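Local coordinates for microcin B17-processing protein McbC (Escherichia coli, PDB 6GRI), which oxidises azolines to the thiazole and oxazole rings of the antibiotic microcin B17, as the flavin-dependent dehydrogenase of the McbBCD synthetase, at the interface of chains A and B and the interface of chains C and B. Sequence-based numbering; all coordinates share one arbitrary frame. Chains: chain A/B, Microcin B17-processing protein McbC; chain C, Microcin B17-processing protein McbB.

Contact 1: the interface of chains A and B. Residues chain A 60-61, 63-65; chain B 5-6, 160.
Two glutamates of chain B, B:Glu5 and B:Glu160, reach from either side towards a loop of chain A that runs from A:Val60 to A:Gly65, in the two-fold interface between the McbC copies. The closer packing lies around A:Leu61. Its CD1 methyl lies 3.3 Å from CD of the B:Glu5 carboxylate, and the two side chains cross at about a right angle, while its CB is 3.5 Å from OE2 of B:Glu160. A branched aliphatic side chain can pack by van der Waals contact against the ends of both glutamates. B:Glu160 comes off strand 158-163 with CG anti to its backbone N (chi1 -175°) and a straight chain beyond, a length that brings OE2 to the backbone amide N of A:Arg63 at 2.9 Å; the N-H arrives from above the carboxylate plane.

The rest is looser. A:Val60 and B:Leu6 barely meet, with CA of the valine 3.9 Å from the leucine carbonyl O. The guanidinium of A:Arg63 does not pair with B:Glu160: NH1 stays 6.2 Å from OE2, near enough for a mild electrostatic pull at most. Where the loop turns at A:Gly65, whose phi is positive, the backbone N makes a weak hydrogen bond of 3.3 Å to OE2 of B:Glu5.

Contact 2: the interface of chains A and B. Residues chain A 45-47, 55; chain B 11, 14, 200-201.
This is a mostly apolar patch of the two-fold McbC homodimer interface, in which A:Val47 and A:Phe55 pack against B:Tyr14 and B:Phe200; the symmetry repeats it with the chains exchanged, so the McbC pair is clasped twice by the same surfaces. The two phenylalanines meet edge to face, their planes 59° apart: CE2 on the rim of B:Phe200 stands over one face of A:Phe55, 3.4 Å from CD1. B:Phe200 gains this approach with CG placed between its backbone N and carbonyl carbon (chi1 81°). At the edge of the A:Phe55 ring lies the backbone N of B:Val11.

CG2 of A:Val47 is shared by two rings, riding over the face of B:Tyr14 as a CH-pi contact and reaching CE2 of B:Phe200 at 3.8 Å. CG1 extends the cover along B:Tyr14, 3.6 Å from CZ of B:Tyr14, towards its hydroxyl; two methyls on CB suit such a broad aromatic surface.

At the polar margin, the backbone N of A:Ala46 gives a hydrogen bond of 3.0 Å to the carbonyl O of B:Lys201. The small side chain of alanine probably allows the two backbones to approach. The A:Ser45 hydroxyl OG bonds within its own chain to the carbonyl O of A:Val47 (2.7 Å), bracing the turn, while the extended methylenes of B:Lys201 run beside it. For McbC, the site fastens each subunit's loop to its partner and so supports the dimer typical of flavin-dependent nitroreductase relatives.

Contact 3: the interface of chains A and B. Residues chain A 76-79; chain B 102, 105-106, 227.
B:Asn106, on helix 97-108 of the nitroreductase-family domain, fits its amide against the A:His76 to A:Ser79 segment of the other McbC copy. Among the hydrogen bonds, its OD1 accepts twice: from the backbone N of A:Phe78 at 2.9 Å, almost straight at the hydrogen (172°), and from the hydroxyl OG of A:Ser79, in the carbonyl plane on a lone pair. Its ND2 donates across to the carbonyl O of A:His76 at 3.1 Å, from above that carbonyl's plane, and back to the carbonyl O of B:Lys102. With both ends engaged, the amide's rotation is fixed; asparagine suits the place because it can donate and accept side by side. OD1 of A:Asn77 receives the backbone N of A:Ser79 (2.9 Å), holding the turn.

The ring contact comes from A:Phe78, a flat group suited to backing the amide: OD1 of B:Asn106 sits 3.1 Å above the ring plane, over its centre. OE1 of B:Gln227, from helix 204-228, borders CE1 of A:Phe78 at 3.5 Å.

Apolar contacts flank this pairing. CG1 of B:Val105 meets CB of A:Asn77 at 3.6 Å, and CG of B:Lys102 touches CB of A:His76 at 3.8 Å; this lysine is modelled only to CD, so its amine cannot be placed.

Contact 4: the interface of chains C and B. Residues chain C 199, 210-211, 285; chain B 18, 21-22, 25.
C:Arg210 of McbB lays its long side chain against one McbC helix, meeting B:Glu18 near its backbone and B:Asp25 with its guanidinium. The ionic part is a side-on grip: NE of C:Arg210 bonds to OD2 of B:Asp25 at 2.6 Å and NH2 to OD1 at 3.1 Å, each on a syn lone pair, with the guanidinium and carboxylate only 17° from parallel. A bend at chi2 (61°), after an anti start from the backbone N, turns the arginine end towards the aspartate. C:Arg199 adds a salt bridge from NH2 to OD2 of B:Asp25 (3.3 Å), and its guanidinium covers one face of the C:Arg210 group. The shared carboxylate would favour this pairing of two arginines, and their charges would probably keep B:Asp25 ionised.

Backbone recognition is left to B:Glu18. Its OE1 takes the backbone N of C:Arg210 at 2.8 Å, on the syn side but tilted out of the carboxylate plane, and more weakly the backbone N of C:Asn211.

Apolar packing supports both. CB of B:Ala21 faces the other side of the C:Arg210 guanidinium and touches CG at 3.6 Å, where a short side chain lets the arginine lie close. CG2 of C:Ile285 packs on CA of B:Asp25 (3.9 Å).

In the fold, the McbC residues lie on one side of helix 17-27, one turn following another, whereas McbB supplies C:Arg199 from helix 193-204, C:Arg210 from the loop after it, and C:Ile285 from beyond strand 279-282.

Contact 1: the interface of chains A and B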
ATOM      1  N   VAL A  60     -25.094  -7.613 -14.670  1.00 57.49           N
ATOM      2  CA  VAL A  60     -24.788  -8.687 -13.742  1.00 59.42           C
ATOM      3  C   VAL A  60     -26.020  -8.847 -12.874  1.00 63.05           C
ATOM      4  O   VAL A  60     -26.593  -7.850 -12.448  1.00 70.92           O
ATOM      5  CB  VAL A  60     -23.591  -8.313 -12.859  1.00 57.48           C
ATOM      6  CG1 VAL A  60     -23.270  -9.427 -11.868  1.00 54.96           C
ATOM      7  CG2 VAL A  60     -22.395  -7.986 -13.738  1.00 58.46           C
ATOM      8  N   LEU A  61     -26.427 -10.083 -12.594  1.00 65.29           N
ATOM      9  CA  LEU A  61     -27.584 -10.319 -11.728  1.00 65.24           C
ATOM     10  C   LEU A  61     -27.168 -10.626 -10.297  1.00 65.41           C
ATOM     11  O   LEU A  61     -26.084 -11.160 -10.051  1.00 64.37           O
ATOM     12  CB  LEU A  61     -28.431 -11.463 -12.259  1.00 66.89           C
ATOM     13  CG  LEU A  61     -28.693 -11.480 -13.761  1.00 67.79           C
ATOM     14  CD1 LEU A  61     -29.616 -12.640 -14.077  1.00 69.61           C
ATOM     15  CD2 LEU A  61     -29.285 -10.165 -14.236  1.00 69.06           C
ATOM     16  N   ARG A  63     -29.236 -12.603  -8.770  1.00 72.72           N
ATOM     17  CA  ARG A  63     -29.711 -13.992  -8.815  1.00 72.47           C
ATOM     18  C   ARG A  63     -29.332 -14.595 -10.177  1.00 68.08           C
ATOM     19  O   ARG A  63     -30.207 -14.792 -11.027  1.00 65.86           O
ATOM     20  CB  ARG A  63     -31.230 -14.025  -8.616  1.00 75.02           C
ATOM     21  CG  ARG A  63     -31.684 -13.597  -7.230  1.00 79.57           C
ATOM     22  CD  ARG A  63     -32.025 -14.781  -6.327  1.00 85.02           C
ATOM     23  NE  ARG A  63     -31.811 -14.501  -4.903  1.00 86.60           N
ATOM     24  CZ  ARG A  63     -32.493 -13.612  -4.167  1.00 90.42           C
ATOM     25  NH1 ARG A  63     -33.463 -12.857  -4.692  1.00 96.74           N
ATOM     26  NH2 ARG A  63     -32.193 -13.461  -2.877  1.00 88.36           N
ATOM     27  N   PRO A  64     -28.020 -14.851 -10.406  1.00 62.14           N
ATOM     28  CA  PRO A  64     -27.591 -15.401 -11.697  1.00 61.49           C
ATOM     29  C   PRO A  64     -28.235 -16.750 -12.015  1.00 64.72           C
ATOM     30  O   PRO A  64     -28.151 -17.687 -11.203  1.00 62.61           O
ATOM     31  CB  PRO A  64     -26.062 -15.545 -11.555  1.00 58.46           C
ATOM     32  CG  PRO A  64     -25.727 -15.205 -10.143  1.00 57.03           C
ATOM     33  CD  PRO A  64     -26.870 -14.415  -9.593  1.00 58.78           C
ATOM     34  N   GLY A  65     -28.869 -16.820 -13.189  1.00 65.65           N
ATOM     35  CA  GLY A  65     -29.599 -17.998 -13.642  1.00 67.25           C
ATOM     36  C   GLY A  65     -31.111 -17.895 -13.542  1.00 67.91           C
ATOM     37  O   GLY A  65     -31.827 -18.719 -14.127  1.00 69.90           O
TER
ATOM     38  N   GLU B   5     -27.459 -10.913 -19.816  1.00 68.87           N
ATOM     39  CA  GLU B   5     -26.773 -11.364 -18.607  1.00 67.52           C
ATOM     40  C   GLU B   5     -25.291 -11.583 -18.871  1.00 66.74           C
ATOM     41  O   GLU B   5     -24.902 -12.052 -19.934  1.00 67.64           O
ATOM     42  CB  GLU B   5     -27.415 -12.648 -18.049  1.00 71.77           C
ATOM     43  CG  GLU B   5     -26.674 -13.281 -16.869  1.00 72.54           C
ATOM     44  CD  GLU B   5     -27.503 -14.283 -16.065  1.00 73.47           C
ATOM     45  OE1 GLU B   5     -28.603 -14.677 -16.514  1.00 76.92           O
ATOM     46  OE2 GLU B   5     -27.040 -14.682 -14.967  1.00 72.22           O
ATOM     47  N   LEU B   6     -24.470 -11.201 -17.899  1.00 67.05           N
ATOM     48  CA  LEU B   6     -23.039 -11.478 -17.915  1.00 63.76           C
ATOM     49  C   LEU B   6     -22.753 -12.231 -16.640  1.00 61.18           C
ATOM     50  O   LEU B   6     -23.168 -11.788 -15.553  1.00 63.33           O
ATOM     51  CB  LEU B   6     -22.236 -10.179 -17.939  1.00 61.15           C
ATOM     52  CG  LEU B   6     -20.725 -10.267 -17.746  1.00 59.92           C
ATOM     53  CD1 LEU B   6     -20.070 -10.979 -18.912  1.00 62.82           C
ATOM     54  CD2 LEU B   6     -20.140  -8.882 -17.594  1.00 60.54           C
ATOM     55  N   GLU B 160     -35.090  -6.548  -9.250  1.00 72.99           N
ATOM     56  CA  GLU B 160     -34.751  -7.904  -8.871  1.00 72.54           C
ATOM     57  C   GLU B 160     -34.712  -7.910  -7.342  1.00 69.02           C
ATOM     58  O   GLU B 160     -33.954  -7.149  -6.766  1.00 71.66           O
ATOM     59  CB  GLU B 160     -33.391  -8.219  -9.469  1.00 71.79           C
ATOM     60  CG  GLU B 160     -32.890  -9.637  -9.294  1.00 75.35           C
ATOM     61  CD  GLU B 160     -31.566  -9.873 -10.012  1.00 76.69           C
ATOM     62  OE1 GLU B 160     -30.893  -8.895 -10.411  1.00 81.27           O
ATOM     63  OE2 GLU B 160     -31.183 -11.047 -10.175  1.00 82.93           O
TER

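Contact 2: the interface of chains A and B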
ATOM      1  N   SER A  45      -5.656  -3.205 -22.765  1.00 55.74           N
ATOM      2  CA  SER A  45      -6.651  -4.203 -22.318  1.00 54.56           C
ATOM      3  C   SER A  45      -6.052  -5.566 -21.959  1.00 55.47           C
ATOM      4  O   SER A  45      -5.376  -6.186 -22.771  1.00 58.27           O
ATOM      5  CB  SER A  45      -7.718  -4.429 -23.390  1.00 52.49           C
ATOM      6  OG  SER A  45      -8.639  -5.424 -22.970  1.00 48.08           O
ATOM      7  N   ALA A  46      -6.347  -6.039 -20.754  1.00 56.49           N
ATOM      8  CA  ALA A  46      -5.993  -7.395 -20.330  1.00 58.19           C
ATOM      9  C   ALA A  46      -6.796  -8.492 -21.046  1.00 60.86           C
ATOM     10  O   ALA A  46      -6.328  -9.628 -21.124  1.00 64.85           O
ATOM     11  CB  ALA A  46      -6.170  -7.522 -18.835  1.00 57.23           C
ATOM     12  N   VAL A  47      -7.991  -8.154 -21.547  1.00 61.39           N
ATOM     13  CA  VAL A  47      -8.836  -9.078 -22.309  1.00 61.41           C
ATOM     14  C   VAL A  47      -8.538  -8.886 -23.794  1.00 64.85           C
ATOM     15  O   VAL A  47      -8.604  -7.762 -24.277  1.00 68.39           O
ATOM     16  CB  VAL A  47     -10.349  -8.799 -22.107  1.00 60.54           C
ATOM     17  CG1 VAL A  47     -11.185  -9.865 -22.824  1.00 61.97           C
ATOM     18  CG2 VAL A  47     -10.711  -8.719 -20.628  1.00 57.74           C
ATOM     19  N   PHE A  55     -18.270  -8.918 -22.762  1.00 63.10           N
ATOM     20  CA  PHE A  55     -18.332  -8.115 -21.516  1.00 59.34           C
ATOM     21  C   PHE A  55     -18.982  -6.728 -21.627  1.00 58.74           C
ATOM     22  O   PHE A  55     -19.274  -6.085 -20.614  1.00 55.45           O
ATOM     23  CB  PHE A  55     -16.922  -7.964 -20.973  1.00 56.14           C
ATOM     24  CG  PHE A  55     -16.240  -9.273 -20.754  1.00 57.08           C
ATOM     25  CD1 PHE A  55     -16.430  -9.976 -19.573  1.00 57.08           C
ATOM     26  CD2 PHE A  55     -15.455  -9.838 -21.745  1.00 57.57           C
ATOM     27  CE1 PHE A  55     -15.812 -11.197 -19.372  1.00 55.99           C
ATOM     28  CE2 PHE A  55     -14.845 -11.065 -21.554  1.00 56.74           C
ATOM     29  CZ  PHE A  55     -15.019 -11.744 -20.366  1.00 55.74           C
TER
ATOM     30  N   VAL B  11     -15.739 -12.852 -16.121  1.00 51.08           N
ATOM     31  CA  VAL B  11     -14.902 -11.740 -15.683  1.00 51.85           C
ATOM     32  C   VAL B  11     -13.667 -12.272 -14.953  1.00 49.60           C
ATOM     33  O   VAL B  11     -12.543 -11.963 -15.344  1.00 47.95           O
ATOM     34  CB  VAL B  11     -15.693 -10.720 -14.810  1.00 54.18           C
ATOM     35  CG1 VAL B  11     -14.765  -9.753 -14.075  1.00 51.40           C
ATOM     36  CG2 VAL B  11     -16.688  -9.941 -15.667  1.00 57.47           C
ATOM     37  N   TYR B  14      -9.851 -13.137 -16.119  1.00 49.97           N
ATOM     38  CA  TYR B  14      -8.816 -12.148 -16.459  1.00 50.82           C
ATOM     39  C   TYR B  14      -8.317 -11.355 -15.249  1.00 53.68           C
ATOM     40  O   TYR B  14      -7.632 -10.343 -15.407  1.00 63.06           O
ATOM     41  CB  TYR B  14      -9.366 -11.159 -17.495  1.00 50.45           C
ATOM     42  CG  TYR B  14      -9.699 -11.792 -18.819  1.00 52.79           C
ATOM     43  CD1 TYR B  14      -8.742 -11.868 -19.824  1.00 53.09           C
ATOM     44  CD2 TYR B  14     -10.976 -12.317 -19.078  1.00 51.87           C
ATOM     45  CE1 TYR B  14      -9.036 -12.450 -21.039  1.00 55.22           C
ATOM     46  CE2 TYR B  14     -11.273 -12.902 -20.296  1.00 51.98           C
ATOM     47  CZ  TYR B  14     -10.297 -12.970 -21.266  1.00 53.73           C
ATOM     48  OH  TYR B  14     -10.557 -13.544 -22.479  1.00 58.11           O
ATOM     49  N   PHE B 200     -10.678  -5.886 -14.252  1.00 51.46           N
ATOM     50  CA  PHE B 200     -10.212  -6.957 -15.164  1.00 54.25           C
ATOM     51  C   PHE B 200      -9.653  -6.533 -16.526  1.00 50.06           C
ATOM     52  O   PHE B 200      -8.824  -7.241 -17.076  1.00 50.68           O
ATOM     53  CB  PHE B 200     -11.253  -8.093 -15.322  1.00 53.78           C
ATOM     54  CG  PHE B 200     -12.368  -7.810 -16.305  1.00 52.61           C
ATOM     55  CD1 PHE B 200     -13.214  -6.715 -16.148  1.00 49.67           C
ATOM     56  CD2 PHE B 200     -12.609  -8.690 -17.363  1.00 52.38           C
ATOM     57  CE1 PHE B 200     -14.245  -6.491 -17.044  1.00 54.04           C
ATOM     58  CE2 PHE B 200     -13.642  -8.468 -18.261  1.00 52.55           C
ATOM     59  CZ  PHE B 200     -14.462  -7.369 -18.105  1.00 53.33           C
ATOM     60  N   LYS B 201     -10.089  -5.401 -17.058  1.00 50.42           N
ATOM     61  CA  LYS B 201      -9.586  -4.913 -18.347  1.00 54.19           C
ATOM     62  C   LYS B 201      -8.464  -3.854 -18.197  1.00 54.24           C
ATOM     63  O   LYS B 201      -7.412  -3.968 -18.824  1.00 53.20           O
ATOM     64  CB  LYS B 201     -10.740  -4.341 -19.164  1.00 56.41           C
ATOM     65  CG  LYS B 201     -10.402  -4.181 -20.627  1.00 61.57           C
ATOM     66  CD  LYS B 201     -11.495  -3.461 -21.396  1.00 67.22           C
ATOM     67  CE  LYS B 201     -10.968  -2.951 -22.733  1.00 69.74           C
ATOM     68  NZ  LYS B 201     -11.953  -2.115 -23.466  1.00 74.45           N
TER

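Contact 3: the interface of chains A and B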
ATOM      1  N   HIS A  76     -42.677   5.458 -18.844  1.00 98.58           N
ATOM      2  CA  HIS A  76     -42.253   6.447 -17.836  1.00100.11           C
ATOM      3  C   HIS A  76     -41.054   7.318 -18.276  1.00 99.69           C
ATOM      4  O   HIS A  76     -40.733   8.310 -17.608  1.00 97.65           O
ATOM      5  CB  HIS A  76     -41.877   5.754 -16.518  1.00101.29           C
ATOM      6  CG  HIS A  76     -43.016   5.064 -15.843  1.00106.65           C
ATOM      7  ND1 HIS A  76     -43.236   3.709 -15.959  1.00111.61           N
ATOM      8  CD2 HIS A  76     -43.993   5.536 -15.034  1.00112.78           C
ATOM      9  CE1 HIS A  76     -44.307   3.378 -15.259  1.00114.63           C
ATOM     10  NE2 HIS A  76     -44.785   4.469 -14.686  1.00113.36           N
ATOM     11  N   ASN A  77     -40.377   6.934 -19.362  1.00 96.55           N
ATOM     12  CA  ASN A  77     -39.196   7.654 -19.836  1.00 93.20           C
ATOM     13  C   ASN A  77     -39.617   8.891 -20.622  1.00 92.07           C
ATOM     14  O   ASN A  77     -40.402   8.786 -21.565  1.00 95.87           O
ATOM     15  CB  ASN A  77     -38.322   6.746 -20.712  1.00 92.36           C
ATOM     16  CG  ASN A  77     -36.879   7.209 -20.774  1.00 90.34           C
ATOM     17  OD1 ASN A  77     -36.605   8.358 -21.108  1.00 93.08           O
ATOM     18  ND2 ASN A  77     -35.949   6.318 -20.453  1.00 88.28           N
ATOM     19  N   PHE A  78     -39.096  10.051 -20.226  1.00 86.93           N
ATOM     20  CA  PHE A  78     -39.349  11.314 -20.936  1.00 87.36           C
ATOM     21  C   PHE A  78     -38.070  11.949 -21.493  1.00 85.88           C
ATOM     22  O   PHE A  78     -38.109  13.061 -22.016  1.00 85.65           O
ATOM     23  CB  PHE A  78     -40.104  12.308 -20.034  1.00 87.41           C
ATOM     24  CG  PHE A  78     -39.488  12.500 -18.673  1.00 85.25           C
ATOM     25  CD1 PHE A  78     -38.346  13.287 -18.507  1.00 83.07           C
ATOM     26  CD2 PHE A  78     -40.056  11.899 -17.550  1.00 84.49           C
ATOM     27  CE1 PHE A  78     -37.779  13.460 -17.254  1.00 80.97           C
ATOM     28  CE2 PHE A  78     -39.496  12.076 -16.294  1.00 82.68           C
ATOM     29  CZ  PHE A  78     -38.354  12.856 -16.146  1.00 81.14           C
ATOM     30  N   SER A  79     -36.948  11.234 -21.402  1.00 85.51           N
ATOM     31  CA  SER A  79     -35.640  11.780 -21.768  1.00 85.10           C
ATOM     32  C   SER A  79     -35.366  11.554 -23.246  1.00 87.14           C
ATOM     33  O   SER A  79     -36.179  10.965 -23.952  1.00 89.53           O
ATOM     34  CB  SER A  79     -34.530  11.125 -20.931  1.00 79.52           C
ATOM     35  OG  SER A  79     -34.842  11.142 -19.550  1.00 76.97           O
TER
ATOM     36  N   LYS B 102     -40.033   6.280 -12.492  1.00 87.12           N
ATOM     37  CA  LYS B 102     -39.610   7.407 -13.341  1.00 85.13           C
ATOM     38  C   LYS B 102     -38.167   7.780 -13.063  1.00 82.17           C
ATOM     39  O   LYS B 102     -37.414   8.064 -13.990  1.00 82.03           O
ATOM     40  CB  LYS B 102     -40.513   8.642 -13.161  1.00 86.85           C
ATOM     41  CG  LYS B 102     -41.729   8.673 -14.078  1.00 90.54           C
ATOM     42  CD  LYS B 102     -42.341  10.066 -14.167  1.00 93.58           C
ATOM     43  N   VAL B 105     -35.842   4.731 -14.511  1.00 75.42           N
ATOM     44  CA  VAL B 105     -35.866   4.616 -15.966  1.00 81.30           C
ATOM     45  C   VAL B 105     -35.115   5.794 -16.608  1.00 79.16           C
ATOM     46  O   VAL B 105     -34.273   5.591 -17.483  1.00 76.93           O
ATOM     47  CB  VAL B 105     -37.332   4.489 -16.503  1.00 87.15           C
ATOM     48  CG1 VAL B 105     -37.398   4.572 -18.026  1.00 87.97           C
ATOM     49  CG2 VAL B 105     -37.953   3.177 -16.039  1.00 87.13           C
ATOM     50  N   ASN B 106     -35.400   7.012 -16.157  1.00 79.39           N
ATOM     51  CA  ASN B 106     -34.796   8.201 -16.758  1.00 80.02           C
ATOM     52  C   ASN B 106     -33.299   8.323 -16.439  1.00 77.47           C
ATOM     53  O   ASN B 106     -32.504   8.569 -17.334  1.00 77.18           O
ATOM     54  CB  ASN B 106     -35.558   9.469 -16.354  1.00 81.26           C
ATOM     55  CG  ASN B 106     -36.958   9.537 -16.968  1.00 86.88           C
ATOM     56  OD1 ASN B 106     -37.164  10.172 -18.011  1.00 89.56           O
ATOM     57  ND2 ASN B 106     -37.925   8.882 -16.328  1.00 87.48           N
ATOM     58  N   GLN B 227     -36.467  17.356 -11.574  1.00 85.66           N
ATOM     59  CA  GLN B 227     -37.513  17.518 -12.589  1.00 85.23           C
ATOM     60  C   GLN B 227     -38.839  16.869 -12.232  1.00 84.21           C
ATOM     61  O   GLN B 227     -39.860  17.260 -12.773  1.00 91.05           O
ATOM     62  CB  GLN B 227     -37.060  16.932 -13.928  1.00 87.16           C
ATOM     63  CG  GLN B 227     -35.851  17.614 -14.544  1.00 88.47           C
ATOM     64  CD  GLN B 227     -35.186  16.753 -15.596  1.00 87.49           C
ATOM     65  OE1 GLN B 227     -35.838  16.299 -16.536  1.00 94.19           O
ATOM     66  NE2 GLN B 227     -33.885  16.529 -15.446  1.00 81.16           N
TER

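Contact 4: the interface of chains C and B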
ATOM      1  N   ARG C 199      -3.881 -11.998   6.643  1.00 56.88           N
ATOM      2  CA  ARG C 199      -3.195 -10.753   6.269  1.00 54.42           C
ATOM      3  C   ARG C 199      -1.752 -10.753   6.773  1.00 52.83           C
ATOM      4  O   ARG C 199      -0.829 -10.449   6.013  1.00 55.82           O
ATOM      5  CB  ARG C 199      -3.934  -9.521   6.815  1.00 55.00           C
ATOM      6  CG  ARG C 199      -3.455  -8.183   6.274  1.00 54.65           C
ATOM      7  CD  ARG C 199      -3.936  -7.954   4.853  1.00 58.97           C
ATOM      8  NE  ARG C 199      -3.280  -6.813   4.207  1.00 65.84           N
ATOM      9  CZ  ARG C 199      -2.015  -6.784   3.770  1.00 66.78           C
ATOM     10  NH1 ARG C 199      -1.194  -7.833   3.901  1.00 71.85           N
ATOM     11  NH2 ARG C 199      -1.556  -5.683   3.193  1.00 64.91           N
ATOM     12  N   ARG C 210       1.873  -9.039  -2.811  1.00 81.35           N
ATOM     13  CA  ARG C 210       0.760  -8.877  -1.858  1.00 78.44           C
ATOM     14  C   ARG C 210      -0.137 -10.123  -1.760  1.00 83.67           C
ATOM     15  O   ARG C 210      -0.439 -10.605  -0.656  1.00 82.55           O
ATOM     16  CB  ARG C 210      -0.078  -7.644  -2.244  1.00 74.44           C
ATOM     17  CG  ARG C 210      -1.429  -7.503  -1.549  1.00 69.81           C
ATOM     18  CD  ARG C 210      -1.286  -7.388  -0.055  1.00 67.08           C
ATOM     19  NE  ARG C 210      -2.592  -7.365   0.583  1.00 66.44           N
ATOM     20  CZ  ARG C 210      -3.303  -8.436   0.926  1.00 64.83           C
ATOM     21  NH1 ARG C 210      -2.845  -9.663   0.704  1.00 67.35           N
ATOM     22  NH2 ARG C 210      -4.487  -8.269   1.505  1.00 62.80           N
ATOM     23  N   ASN C 211      -0.582 -10.604  -2.917  1.00 84.68           N
ATOM     24  CA  ASN C 211      -1.378 -11.823  -3.003  1.00 89.59           C
ATOM     25  C   ASN C 211      -0.492 -13.035  -2.692  1.00 95.96           C
ATOM     26  O   ASN C 211       0.519 -13.246  -3.363  1.00 98.69           O
ATOM     27  CB  ASN C 211      -2.021 -11.943  -4.392  1.00 94.58           C
ATOM     28  CG  ASN C 211      -2.223 -13.378  -4.828  1.00 94.82           C
ATOM     29  OD1 ASN C 211      -3.295 -13.953  -4.638  1.00 98.54           O
ATOM     30  ND2 ASN C 211      -1.182 -13.969  -5.412  1.00 95.67           N
ATOM     31  N   ILE C 285      -8.932  -6.264   5.088  1.00 46.46           N
ATOM     32  CA  ILE C 285     -10.013  -6.790   4.243  1.00 48.42           C
ATOM     33  C   ILE C 285     -10.422  -8.235   4.588  1.00 51.14           C
ATOM     34  O   ILE C 285      -9.664  -8.993   5.199  1.00 53.76           O
ATOM     35  CB  ILE C 285      -9.677  -6.713   2.742  1.00 48.37           C
ATOM     36  CG1 ILE C 285      -8.633  -7.757   2.307  1.00 46.06           C
ATOM     37  CG2 ILE C 285      -9.216  -5.303   2.374  1.00 52.39           C
ATOM     38  CD1 ILE C 285      -8.290  -7.684   0.826  1.00 45.51           C
TER
ATOM     39  N   GLU B  18      -3.000  -9.841  -7.549  1.00 49.13           N
ATOM     40  CA  GLU B  18      -2.176  -8.781  -6.944  1.00 48.81           C
ATOM     41  C   GLU B  18      -2.916  -7.454  -7.057  1.00 46.02           C
ATOM     42  O   GLU B  18      -3.005  -6.714  -6.080  1.00 47.01           O
ATOM     43  CB  GLU B  18      -0.806  -8.674  -7.620  1.00 55.48           C
ATOM     44  CG  GLU B  18       0.131  -7.563  -7.117  1.00 62.83           C
ATOM     45  CD  GLU B  18       1.042  -7.960  -5.957  1.00 70.93           C
ATOM     46  OE1 GLU B  18       0.974  -9.107  -5.447  1.00 80.06           O
ATOM     47  OE2 GLU B  18       1.847  -7.102  -5.543  1.00 74.56           O
ATOM     48  N   ALA B  21      -6.190  -7.465  -4.616  1.00 42.96           N
ATOM     49  CA  ALA B  21      -5.803  -7.298  -3.215  1.00 42.88           C
ATOM     50  C   ALA B  21      -5.404  -5.854  -2.867  1.00 46.05           C
ATOM     51  O   ALA B  21      -5.849  -5.322  -1.859  1.00 48.46           O
ATOM     52  CB  ALA B  21      -4.656  -8.236  -2.887  1.00 42.35           C
ATOM     53  N   ILE B  22      -4.565  -5.245  -3.705  1.00 46.05           N
ATOM     54  CA  ILE B  22      -4.054  -3.880  -3.498  1.00 45.89           C
ATOM     55  C   ILE B  22      -5.150  -2.787  -3.585  1.00 46.39           C
ATOM     56  O   ILE B  22      -5.135  -1.828  -2.810  1.00 48.41           O
ATOM     57  CB  ILE B  22      -2.864  -3.613  -4.467  1.00 44.98           C
ATOM     58  CG1 ILE B  22      -1.613  -4.304  -3.920  1.00 42.19           C
ATOM     59  CG2 ILE B  22      -2.587  -2.129  -4.654  1.00 45.72           C
ATOM     60  CD1 ILE B  22      -0.533  -4.524  -4.951  1.00 43.68           C
ATOM     61  N   ASP B  25      -7.376  -3.378  -0.297  1.00 47.19           N
ATOM     62  CA  ASP B  25      -6.589  -2.812   0.838  1.00 46.21           C
ATOM     63  C   ASP B  25      -6.667  -1.299   0.925  1.00 45.99           C
ATOM     64  O   ASP B  25      -6.642  -0.748   2.024  1.00 45.12           O
ATOM     65  CB  ASP B  25      -5.104  -3.124   0.727  1.00 45.68           C
ATOM     66  CG  ASP B  25      -4.783  -4.591   0.864  1.00 55.62           C
ATOM     67  OD1 ASP B  25      -5.690  -5.409   1.140  1.00 63.88           O
ATOM     68  OD2 ASP B  25      -3.587  -4.929   0.680  1.00 61.61           O
TER

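The N-terminal part of chain B threads three of the sites: residues 5 and 6 in contact 1, 11 and 14 in contact 2, and helix 17-27 in contact 4. Centres of C-alpha atoms lie about 19 Å apart both between contacts 1 and 2 and between contacts 2 and 4. Contact 3 is remote, about 24 Å from contact 1 and 41 Å from contact 4, and draws on helices 97-108 and 204-228. The McbC dimer is thus held at well-separated points, while one short N-terminal stretch faces both the sister subunit and McbB, which may couple dimer formation to synthetase assembly.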